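Local coordinates for putative ferredoxin (Hydrogenobacter thermophilus, PDB 7M1O), which probably carries electrons in redox metabolism by means of a single bound [4Fe-4S] cluster, at residues A2-M6 and D42-V47; M6-C12 and I33-V37; R21-Y26 and E54-T59. One frame throughout, in Å; residues are numbered along the deposited sequence.

In the fold
Strand 3-7 runs through contact 1 and into contact 2, which share Met6. Contact 1 pairs it with strand 45-47 by backbone hydrogen bonds: Thr5 and Met45 face inward, while on the outer face Trp44 lies between Met6 and the stacked Arg4. In contact 2, partly buried beside the iron-sulfur cluster, the segments meet through a hydrogen bond to a cysteine sulfur, a bridging water and apolar side chains. Contact 3 sets the turn after helix 17-21 against helix 52-61; it has a buried valine and tyrosine interior with charged residues at its margin, and no hydrogen bond crosses it. Val37 of contact 2 and Thr5 of contact 1 join it at Val25 and Tyr26 respectively.

Contact 1 (A2-M6 and D42-V47); sequences ALRTM and DGWMMV
Trp44 is sandwiched between Arg4 and Met6, two residues apart on strand 3-7. The Arg4 guanidinium lies flat on one indole face, its plane turned only 9° from that of the ring, with CZ 3.7 Å from the centroid of the five-membered ring: a cation-pi stack. An extended arginine chain suits this place because its CG and CD methylenes also run over the ring. Met6 covers the opposite face, with CG 3.8 Å from the centroid of the six-membered ring in a CH-pi contact and SD a little farther off as a Met-aromatic one. For both residues CG sits between the backbone N and the carbonyl carbon (chi1 65° and 67°), which stands the two chains up on either side of the indole.

Charge adds to the stack. Arg4 NH1 makes a long salt bridge, 3.6 Å, with Asp42 OD2, and NH2 pairs with Glu70. Asp42 OD1 in turn accepts from Trp44 N at 3.2 Å, an Asx turn. Between them Gly43 has a positive phi, at which a side chain would press on the carbonyl O of Asp42.

On the other face of the sheet Thr5 CG2 packs on Val47 CG2 at 3.7 Å, while Thr5 OG1 is hydrogen-bonded to Tyr26 OH and Thr69 OG1.

Thr5 and Met45 form an antiparallel hydrogen-bonded pair, Thr5 N to Met45 O and Met45 N to Thr5 O both 2.9 Å. Arg4 and Met46 follow as a non-hydrogen-bonded pair. Strand 45-47 thus forms one edge of a three-stranded antiparallel sheet, with strand 3-7 between it and 67-71.

Contact 2 (M6-C12 and I33-V37); sequences MVDPDTC and IAEVV. With SF4 (iron/sulfur cluster), chain C.
Cys12 and Ala34 meet through sulfur. The cysteine SG binds iron FE1 of the cluster at 2.3 Å and also accepts a nearly straight hydrogen bond (168°) from Ala34 N, 3.6 Å away. Amide donors of this kind probably spread the negative charge of the thiolate and so help to tune the reduction potential. SG stands anti to the backbone N of Cys12 (chi1 173°), which carries it out of its loop toward both partners.

A second polar link runs through water, which accepts from Val7 N at 3.0 Å and from Val36 N at 2.9 Å. Here strand 3-7 faces strand 34-36 without direct backbone bonds, and the water satisfies an amide on each.

Cys12 opens the CxxCxxC sequence of [4Fe-4S] ferredoxins, in which Cys15, Cys18 and the distant Cys62, followed by Pro63, supply the other ligands. The loop leading to it is shaped by an Asx turn, Asp8 OD1 accepting from Asp10 N, and by Asp8 O, which takes the amides of both Thr11 and Cys12.

Apolar contacts fill the rest. Ile33 uses both branches: CG2 touches Pro9 CB and Cys12 CB, each at 3.9 Å, while CD1 comes to 3.3 Å from Cys12 O and also touches Cys12 SG. An alanine here lacks CG2 and CD1 and would probably leave a gap beside Pro9 and Cys12, with the ligand sulfur more open to water. Ala34 is small enough for its CB to lie 3.8 Å from iron FE4. Beta-branched Val7 divides its methyls, CG2 lying over the backbone of Glu35 while CG1 packs tightly on Ala34 O, 3.2 Å away, and also touches cluster sulfide S3.

Contact 3 (R21-Y26 and E54-T59); sequences RVPEVY and EVKEVT
Val58 overlaps three side chains of segment 21-26 with its two methyls: CG1 meets Arg21 CG at 3.7 Å and Val22 CG2 at 3.8 Å, and CG2 meets Tyr26 CE2. In this single-cluster ferredoxin the contact lays one face of helix 52-61, which leads to the cluster ligand Cys62, against the turn between helix 17-21 and strand 26-28. Valines suit the helix face because they are compact and present a methyl to each side.

One turn earlier, Val55 CG2 packs on Val25 CG2 at 3.7 Å, the two side chains crossing at about a right angle. Val55 CG1 reaches Tyr26 OH, whose hydrogen-bond partner is Thr5 on the neighbouring sheet; the phenol can thus lie among valines with its oxygen satisfied. Val25 CG1 lies 3.4 Å above the tyrosine ring, over its centre. The turn is drawn together by Val22 O, which accepts from both Val25 N and Tyr26 N just where the chain leaves the helix.

At the margin the chain of Arg21 bends at chi2 (88°) and chi3 (64°), which lays its methylenes along Val58 and near Glu54 OE1. Its NH2 pairs with Glu61, while Glu57 OE1 stays beyond salt-bridge range of NH1.

Within the helix, Thr59 OG1 donates to Val55 O at 2.7 Å from 37° above the carbonyl plane, on the face opposite to Thr59 N.

Contact 1 (A2-M6 and D42-V47)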
loop_
_atom_site.group_PDB
_atom_site.type_symbol
_atom_site.label_atom_id
_atom_site.label_comp_id
_atom_site.label_asym_id
_atom_site.label_seq_id
_atom_site.Cartn_x
_atom_site.Cartn_y
_atom_site.Cartn_z
ATOM N N ALA A 2 13.848 -7.092 -4.914
ATOM C CA ALA A 2 12.770 -6.166 -5.239
ATOM C C ALA A 2 11.708 -6.176 -4.148
ATOM O O ALA A 2 11.670 -7.084 -3.320
ATOM C CB ALA A 2 12.154 -6.523 -6.581
ATOM N N LEU A 3 10.848 -5.162 -4.159
ATOM C CA LEU A 3 9.809 -5.015 -3.146
ATOM C C LEU A 3 8.424 -4.997 -3.782
ATOM O O LEU A 3 8.210 -4.342 -4.802
ATOM C CB LEU A 3 10.033 -3.731 -2.345
ATOM C CG LEU A 3 9.462 -3.700 -0.927
ATOM C CD1 LEU A 3 10.228 -4.656 -0.022
ATOM C CD2 LEU A 3 9.497 -2.284 -0.368
ATOM N N ARG A 4 7.489 -5.728 -3.178
ATOM C CA ARG A 4 6.088 -5.681 -3.591
ATOM C C ARG A 4 5.206 -5.408 -2.380
ATOM O O ARG A 4 5.602 -5.671 -1.245
ATOM C CB ARG A 4 5.668 -6.984 -4.279
ATOM C CG ARG A 4 5.686 -8.228 -3.401
ATOM C CD ARG A 4 5.097 -9.414 -4.155
ATOM N NE ARG A 4 4.997 -10.616 -3.332
ATOM C CZ ARG A 4 4.437 -11.751 -3.735
ATOM N NH1 ARG A 4 3.922 -11.846 -4.956
ATOM N NH2 ARG A 4 4.390 -12.795 -2.921
ATOM N N THR A 5 4.011 -4.879 -2.627
ATOM C CA THR A 5 3.116 -4.481 -1.546
ATOM C C THR A 5 1.650 -4.667 -1.938
ATOM O O THR A 5 1.303 -4.643 -3.120
ATOM C CB THR A 5 3.363 -3.007 -1.137
ATOM O OG1 THR A 5 2.529 -2.659 -0.024
ATOM C CG2 THR A 5 3.084 -2.061 -2.301
ATOM N N MET A 6 0.802 -4.876 -0.935
ATOM C CA MET A 6 -0.638 -4.999 -1.140
ATOM C C MET A 6 -1.380 -4.390 0.042
ATOM O O MET A 6 -0.790 -4.163 1.097
ATOM C CB MET A 6 -1.048 -6.468 -1.321
ATOM C CG MET A 6 -0.868 -7.358 -0.084
ATOM S SD MET A 6 -1.881 -8.853 -0.166
ATOM C CE MET A 6 -1.278 -9.783 1.239
ATOM N N ASP A 42 -2.842 -11.355 -8.466
ATOM C CA ASP A 42 -2.690 -11.726 -7.057
ATOM C C ASP A 42 -2.902 -10.519 -6.145
ATOM O O ASP A 42 -2.952 -10.652 -4.924
ATOM C CB ASP A 42 -1.308 -12.346 -6.820
ATOM C CG ASP A 42 -0.177 -11.459 -7.309
ATOM O OD1 ASP A 42 -0.468 -10.406 -7.920
ATOM O OD2 ASP A 42 1.000 -11.817 -7.089
ATOM N N GLY A 43 -3.033 -9.345 -6.757
ATOM C CA GLY A 43 -3.314 -8.119 -6.034
ATOM C C GLY A 43 -2.067 -7.363 -5.621
ATOM O O GLY A 43 -2.157 -6.239 -5.125
ATOM N N TRP A 44 -0.902 -7.974 -5.821
ATOM C CA TRP A 44 0.361 -7.355 -5.432
ATOM C C TRP A 44 0.793 -6.294 -6.437
ATOM O O TRP A 44 0.561 -6.437 -7.636
ATOM C CB TRP A 44 1.467 -8.404 -5.307
ATOM C CG TRP A 44 1.299 -9.372 -4.174
ATOM C CD1 TRP A 44 0.714 -10.601 -4.230
ATOM C CD2 TRP A 44 1.740 -9.197 -2.823
ATOM N NE1 TRP A 44 0.757 -11.203 -2.997
ATOM C CE2 TRP A 44 1.381 -10.362 -2.115
ATOM C CE3 TRP A 44 2.400 -8.170 -2.143
ATOM C CZ2 TRP A 44 1.661 -10.527 -0.760
ATOM C CZ3 TRP A 44 2.675 -8.335 -0.798
ATOM C CH2 TRP A 44 2.305 -9.505 -0.120
ATOM N N MET A 45 1.427 -5.238 -5.934
ATOM C CA MET A 45 2.043 -4.221 -6.782
ATOM C C MET A 45 3.545 -4.175 -6.538
ATOM O O MET A 45 3.994 -4.050 -5.399
ATOM C CB MET A 45 1.435 -2.840 -6.521
ATOM C CG MET A 45 2.168 -1.710 -7.236
ATOM S SD MET A 45 1.424 -0.088 -6.997
ATOM C CE MET A 45 2.681 0.961 -7.730
ATOM N N MET A 46 4.318 -4.271 -7.615
ATOM C CA MET A 46 5.762 -4.129 -7.535
ATOM C C MET A 46 6.117 -2.661 -7.326
ATOM O O MET A 46 5.572 -1.783 -7.993
ATOM C CB MET A 46 6.419 -4.669 -8.804
ATOM C CG MET A 46 6.085 -6.121 -9.108
ATOM S SD MET A 46 6.571 -7.259 -7.796
ATOM C CE MET A 46 8.344 -6.983 -7.706
ATOM N N VAL A 47 7.028 -2.405 -6.393
ATOM C CA VAL A 47 7.376 -1.043 -6.002
ATOM C C VAL A 47 8.637 -0.566 -6.720
ATOM O O VAL A 47 9.635 -1.286 -6.758
ATOM C CB VAL A 47 7.600 -0.945 -4.480
ATOM C CG1 VAL A 47 7.833 0.501 -4.061
ATOM C CG2 VAL A 47 6.414 -1.528 -3.733
#

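Contact 2 (M6-C12 and I33-V37)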
loop_
_atom_site.group_PDB
_atom_site.type_symbol
_atom_site.label_atom_id
_atom_site.label_comp_id
_atom_site.label_asym_id
_atom_site.label_seq_id
_atom_site.Cartn_x
_atom_site.Cartn_y
_atom_site.Cartn_z
ATOM N N MET A 6 0.802 -4.876 -0.935
ATOM C CA MET A 6 -0.638 -4.999 -1.140
ATOM C C MET A 6 -1.380 -4.390 0.042
ATOM O O MET A 6 -0.790 -4.163 1.097
ATOM C CB MET A 6 -1.048 -6.468 -1.321
ATOM C CG MET A 6 -0.868 -7.358 -0.084
ATOM S SD MET A 6 -1.881 -8.853 -0.166
ATOM C CE MET A 6 -1.278 -9.783 1.239
ATOM N N VAL A 7 -2.671 -4.131 -0.141
ATOM C CA VAL A 7 -3.527 -3.646 0.934
ATOM C C VAL A 7 -4.613 -4.669 1.236
ATOM O O VAL A 7 -5.281 -5.162 0.330
ATOM C CB VAL A 7 -4.181 -2.292 0.580
ATOM C CG1 VAL A 7 -5.157 -1.856 1.670
ATOM C CG2 VAL A 7 -3.116 -1.228 0.371
ATOM N N ASP A 8 -4.773 -4.988 2.515
ATOM C CA ASP A 8 -5.840 -5.870 2.964
ATOM C C ASP A 8 -7.091 -5.038 3.248
ATOM O O ASP A 8 -7.178 -4.396 4.293
ATOM C CB ASP A 8 -5.409 -6.640 4.214
ATOM C CG ASP A 8 -6.367 -7.759 4.572
ATOM O OD1 ASP A 8 -7.518 -7.744 4.090
ATOM O OD2 ASP A 8 -5.965 -8.657 5.341
ATOM N N PRO A 9 -8.067 -5.048 2.323
ATOM C CA PRO A 9 -9.227 -4.168 2.497
ATOM C C PRO A 9 -10.093 -4.556 3.689
ATOM O O PRO A 9 -10.869 -3.738 4.182
ATOM C CB PRO A 9 -9.996 -4.347 1.187
ATOM C CG PRO A 9 -9.664 -5.728 0.756
ATOM C CD PRO A 9 -8.234 -5.944 1.163
ATOM N N ASP A 10 -9.954 -5.795 4.143
ATOM C CA ASP A 10 -10.765 -6.302 5.242
ATOM C C ASP A 10 -10.476 -5.571 6.550
ATOM O O ASP A 10 -11.346 -5.482 7.418
ATOM C CB ASP A 10 -10.524 -7.801 5.420
ATOM C CG ASP A 10 -10.797 -8.589 4.152
ATOM O OD1 ASP A 10 -11.704 -8.196 3.387
ATOM O OD2 ASP A 10 -10.101 -9.601 3.919
ATOM N N THR A 11 -9.262 -5.043 6.682
ATOM C CA THR A 11 -8.811 -4.446 7.939
ATOM C C THR A 11 -8.540 -2.945 7.834
ATOM O O THR A 11 -8.399 -2.269 8.853
ATOM C CB THR A 11 -7.531 -5.133 8.443
ATOM O OG1 THR A 11 -6.494 -5.002 7.462
ATOM C CG2 THR A 11 -7.787 -6.610 8.714
ATOM N N CYS A 12 -8.460 -2.431 6.609
ATOM C CA CYS A 12 -8.201 -1.009 6.389
ATOM C C CYS A 12 -9.279 -0.142 7.032
ATOM O O CYS A 12 -10.470 -0.418 6.896
ATOM C CB CYS A 12 -8.117 -0.707 4.895
ATOM S SG CYS A 12 -7.992 1.057 4.503
ATOM N N ILE A 33 -11.341 3.193 1.522
ATOM C CA ILE A 33 -10.404 2.078 1.647
ATOM C C ILE A 33 -9.297 2.208 0.611
ATOM O O ILE A 33 -9.544 2.588 -0.534
ATOM C CB ILE A 33 -11.104 0.711 1.471
ATOM C CG1 ILE A 33 -12.211 0.529 2.515
ATOM C CG2 ILE A 33 -10.094 -0.432 1.563
ATOM C CD1 ILE A 33 -11.715 0.415 3.947
ATOM N N ALA A 34 -8.075 1.886 1.020
ATOM C CA ALA A 34 -6.920 2.002 0.140
ATOM C C ALA A 34 -6.735 0.755 -0.717
ATOM O O ALA A 34 -7.185 -0.334 -0.360
ATOM C CB ALA A 34 -5.665 2.261 0.957
ATOM N N GLU A 35 -6.078 0.934 -1.858
ATOM C CA GLU A 35 -5.639 -0.177 -2.693
ATOM C C GLU A 35 -4.404 0.273 -3.457
ATOM O O GLU A 35 -4.219 1.469 -3.684
ATOM C CB GLU A 35 -6.742 -0.626 -3.658
ATOM C CG GLU A 35 -7.168 0.433 -4.669
ATOM C CD GLU A 35 -8.238 -0.066 -5.625
ATOM O OE1 GLU A 35 -8.760 0.752 -6.413
ATOM O OE2 GLU A 35 -8.556 -1.273 -5.590
ATOM N N VAL A 36 -3.549 -0.670 -3.841
ATOM C CA VAL A 36 -2.384 -0.318 -4.641
ATOM C C VAL A 36 -2.876 0.160 -6.000
ATOM O O VAL A 36 -3.949 -0.239 -6.451
ATOM C CB VAL A 36 -1.399 -1.492 -4.809
ATOM C CG1 VAL A 36 -0.853 -1.926 -3.453
ATOM C CG2 VAL A 36 -2.055 -2.656 -5.533
ATOM N N VAL A 37 -2.107 1.016 -6.613
ATOM C CA VAL A 37 -2.524 1.609 -7.838
ATOM C C VAL A 37 -2.493 0.609 -8.987
ATOM O O VAL A 37 -3.418 0.561 -9.734
ATOM C CB VAL A 37 -1.780 2.901 -8.092
ATOM C CG1 VAL A 37 -2.151 3.917 -7.037
ATOM C CG2 VAL A 37 -0.285 2.698 -8.112
HETATM FE FE1 SF4 C . -5.990 1.872 5.217
HETATM FE FE2 SF4 C . -3.567 1.436 6.406
HETATM FE FE3 SF4 C . -4.713 3.911 6.514
HETATM FE FE4 SF4 C . -3.735 2.972 4.140
HETATM S S1 SF4 C . -2.541 3.436 6.022
HETATM S S2 SF4 C . -5.733 4.015 4.480
HETATM S S3 SF4 C . -4.215 0.749 4.334
HETATM S S4 SF4 C . -5.520 1.992 7.442
HETATM O O HOH W 1 -3.706 -3.394 -2.846
#

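Contact 3 (R21-Y26 and E54-T59)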
loop_
_atom_site.group_PDB
_atom_site.type_symbol
_atom_site.label_atom_id
_atom_site.label_comp_id
_atom_site.label_asym_id
_atom_site.label_seq_id
_atom_site.Cartn_x
_atom_site.Cartn_y
_atom_site.Cartn_z
ATOM N N ARG A 21 0.420 9.879 1.521
ATOM C CA ARG A 21 1.875 9.923 1.614
ATOM C C ARG A 21 2.543 9.420 0.339
ATOM O O ARG A 21 3.485 10.035 -0.160
ATOM C CB ARG A 21 2.345 9.091 2.810
ATOM C CG ARG A 21 3.861 9.012 2.992
ATOM C CD ARG A 21 4.395 10.157 3.834
ATOM N NE ARG A 21 3.874 10.116 5.198
ATOM C CZ ARG A 21 4.241 9.225 6.115
ATOM N NH1 ARG A 21 5.131 8.285 5.823
ATOM N NH2 ARG A 21 3.709 9.270 7.329
ATOM N N VAL A 22 2.059 8.294 -0.174
ATOM C CA VAL A 22 2.670 7.647 -1.330
ATOM C C VAL A 22 1.628 7.405 -2.421
ATOM O O VAL A 22 1.255 6.263 -2.692
ATOM C CB VAL A 22 3.334 6.307 -0.937
ATOM C CG1 VAL A 22 4.204 5.784 -2.073
ATOM C CG2 VAL A 22 4.166 6.475 0.326
ATOM N N PRO A 23 1.152 8.488 -3.054
ATOM C CA PRO A 23 0.166 8.362 -4.132
ATOM C C PRO A 23 0.720 7.612 -5.342
ATOM O O PRO A 23 -0.048 7.177 -6.199
ATOM C CB PRO A 23 -0.161 9.817 -4.485
ATOM C CG PRO A 23 1.015 10.600 -4.024
ATOM C CD PRO A 23 1.516 9.893 -2.802
ATOM N N GLU A 24 2.040 7.463 -5.401
ATOM C CA GLU A 24 2.677 6.685 -6.457
ATOM C C GLU A 24 2.316 5.205 -6.335
ATOM O O GLU A 24 2.307 4.482 -7.331
ATOM C CB GLU A 24 4.202 6.847 -6.414
ATOM C CG GLU A 24 4.704 8.285 -6.506
ATOM C CD GLU A 24 4.923 8.927 -5.146
ATOM O OE1 GLU A 24 4.216 8.560 -4.184
ATOM O OE2 GLU A 24 5.810 9.800 -5.039
ATOM N N VAL A 25 2.019 4.766 -5.112
ATOM C CA VAL A 25 1.800 3.349 -4.826
ATOM C C VAL A 25 0.363 3.045 -4.401
ATOM O O VAL A 25 -0.191 2.019 -4.792
ATOM C CB VAL A 25 2.761 2.856 -3.720
ATOM C CG1 VAL A 25 2.517 1.386 -3.390
ATOM C CG2 VAL A 25 4.203 3.061 -4.150
ATOM N N TYR A 26 -0.232 3.928 -3.603
ATOM C CA TYR A 26 -1.567 3.690 -3.054
ATOM C C TYR A 26 -2.563 4.764 -3.472
ATOM O O TYR A 26 -2.192 5.912 -3.709
ATOM C CB TYR A 26 -1.504 3.619 -1.527
ATOM C CG TYR A 26 -0.448 2.673 -1.011
ATOM C CD1 TYR A 26 -0.693 1.310 -0.918
ATOM C CD2 TYR A 26 0.798 3.143 -0.620
ATOM C CE1 TYR A 26 0.273 0.442 -0.449
ATOM C CE2 TYR A 26 1.768 2.283 -0.150
ATOM C CZ TYR A 26 1.501 0.935 -0.066
ATOM O OH TYR A 26 2.469 0.082 0.401
ATOM N N GLU A 54 9.842 4.612 1.356
ATOM C CA GLU A 54 8.550 5.239 1.614
ATOM C C GLU A 54 7.487 4.173 1.871
ATOM O O GLU A 54 6.720 4.260 2.832
ATOM C CB GLU A 54 8.137 6.127 0.438
ATOM C CG GLU A 54 8.944 7.410 0.310
ATOM C CD GLU A 54 8.693 8.377 1.452
ATOM O OE1 GLU A 54 7.524 8.510 1.875
ATOM O OE2 GLU A 54 9.665 9.002 1.930
ATOM N N VAL A 55 7.456 3.162 1.009
ATOM C CA VAL A 55 6.512 2.061 1.156
ATOM C C VAL A 55 6.751 1.326 2.471
ATOM O O VAL A 55 5.802 0.984 3.175
ATOM C CB VAL A 55 6.616 1.074 -0.034
ATOM C CG1 VAL A 55 5.925 -0.256 0.270
ATOM C CG2 VAL A 55 6.014 1.700 -1.278
ATOM N N LYS A 56 8.015 1.091 2.805
ATOM C CA LYS A 56 8.348 0.377 4.032
ATOM C C LYS A 56 7.929 1.183 5.256
ATOM O O LYS A 56 7.510 0.617 6.266
ATOM C CB LYS A 56 9.847 0.063 4.092
ATOM C CG LYS A 56 10.274 -1.067 3.161
ATOM C CD LYS A 56 11.741 -1.433 3.337
ATOM C CE LYS A 56 11.944 -2.378 4.509
ATOM N NZ LYS A 56 13.366 -2.803 4.645
ATOM N N GLU A 57 8.033 2.505 5.158
ATOM C CA GLU A 57 7.641 3.383 6.255
ATOM C C GLU A 57 6.134 3.356 6.498
ATOM O O GLU A 57 5.695 3.175 7.634
ATOM C CB GLU A 57 8.103 4.816 5.984
ATOM C CG GLU A 57 9.577 5.049 6.285
ATOM C CD GLU A 57 10.059 6.415 5.841
ATOM O OE1 GLU A 57 9.209 7.295 5.585
ATOM O OE2 GLU A 57 11.289 6.607 5.743
ATOM N N VAL A 58 5.338 3.532 5.447
ATOM C CA VAL A 58 3.885 3.545 5.613
ATOM C C VAL A 58 3.375 2.170 6.026
ATOM O O VAL A 58 2.328 2.056 6.660
ATOM C CB VAL A 58 3.152 3.987 4.331
ATOM C CG1 VAL A 58 3.539 5.406 3.962
ATOM C CG2 VAL A 58 3.435 3.031 3.181
ATOM N N THR A 59 4.111 1.128 5.653
ATOM C CA THR A 59 3.777 -0.228 6.067
ATOM C C THR A 59 3.848 -0.348 7.590
ATOM O O THR A 59 2.984 -0.965 8.214
ATOM C CB THR A 59 4.718 -1.262 5.415
ATOM O OG1 THR A 59 4.558 -1.225 3.991
ATOM C CG2 THR A 59 4.417 -2.671 5.918
#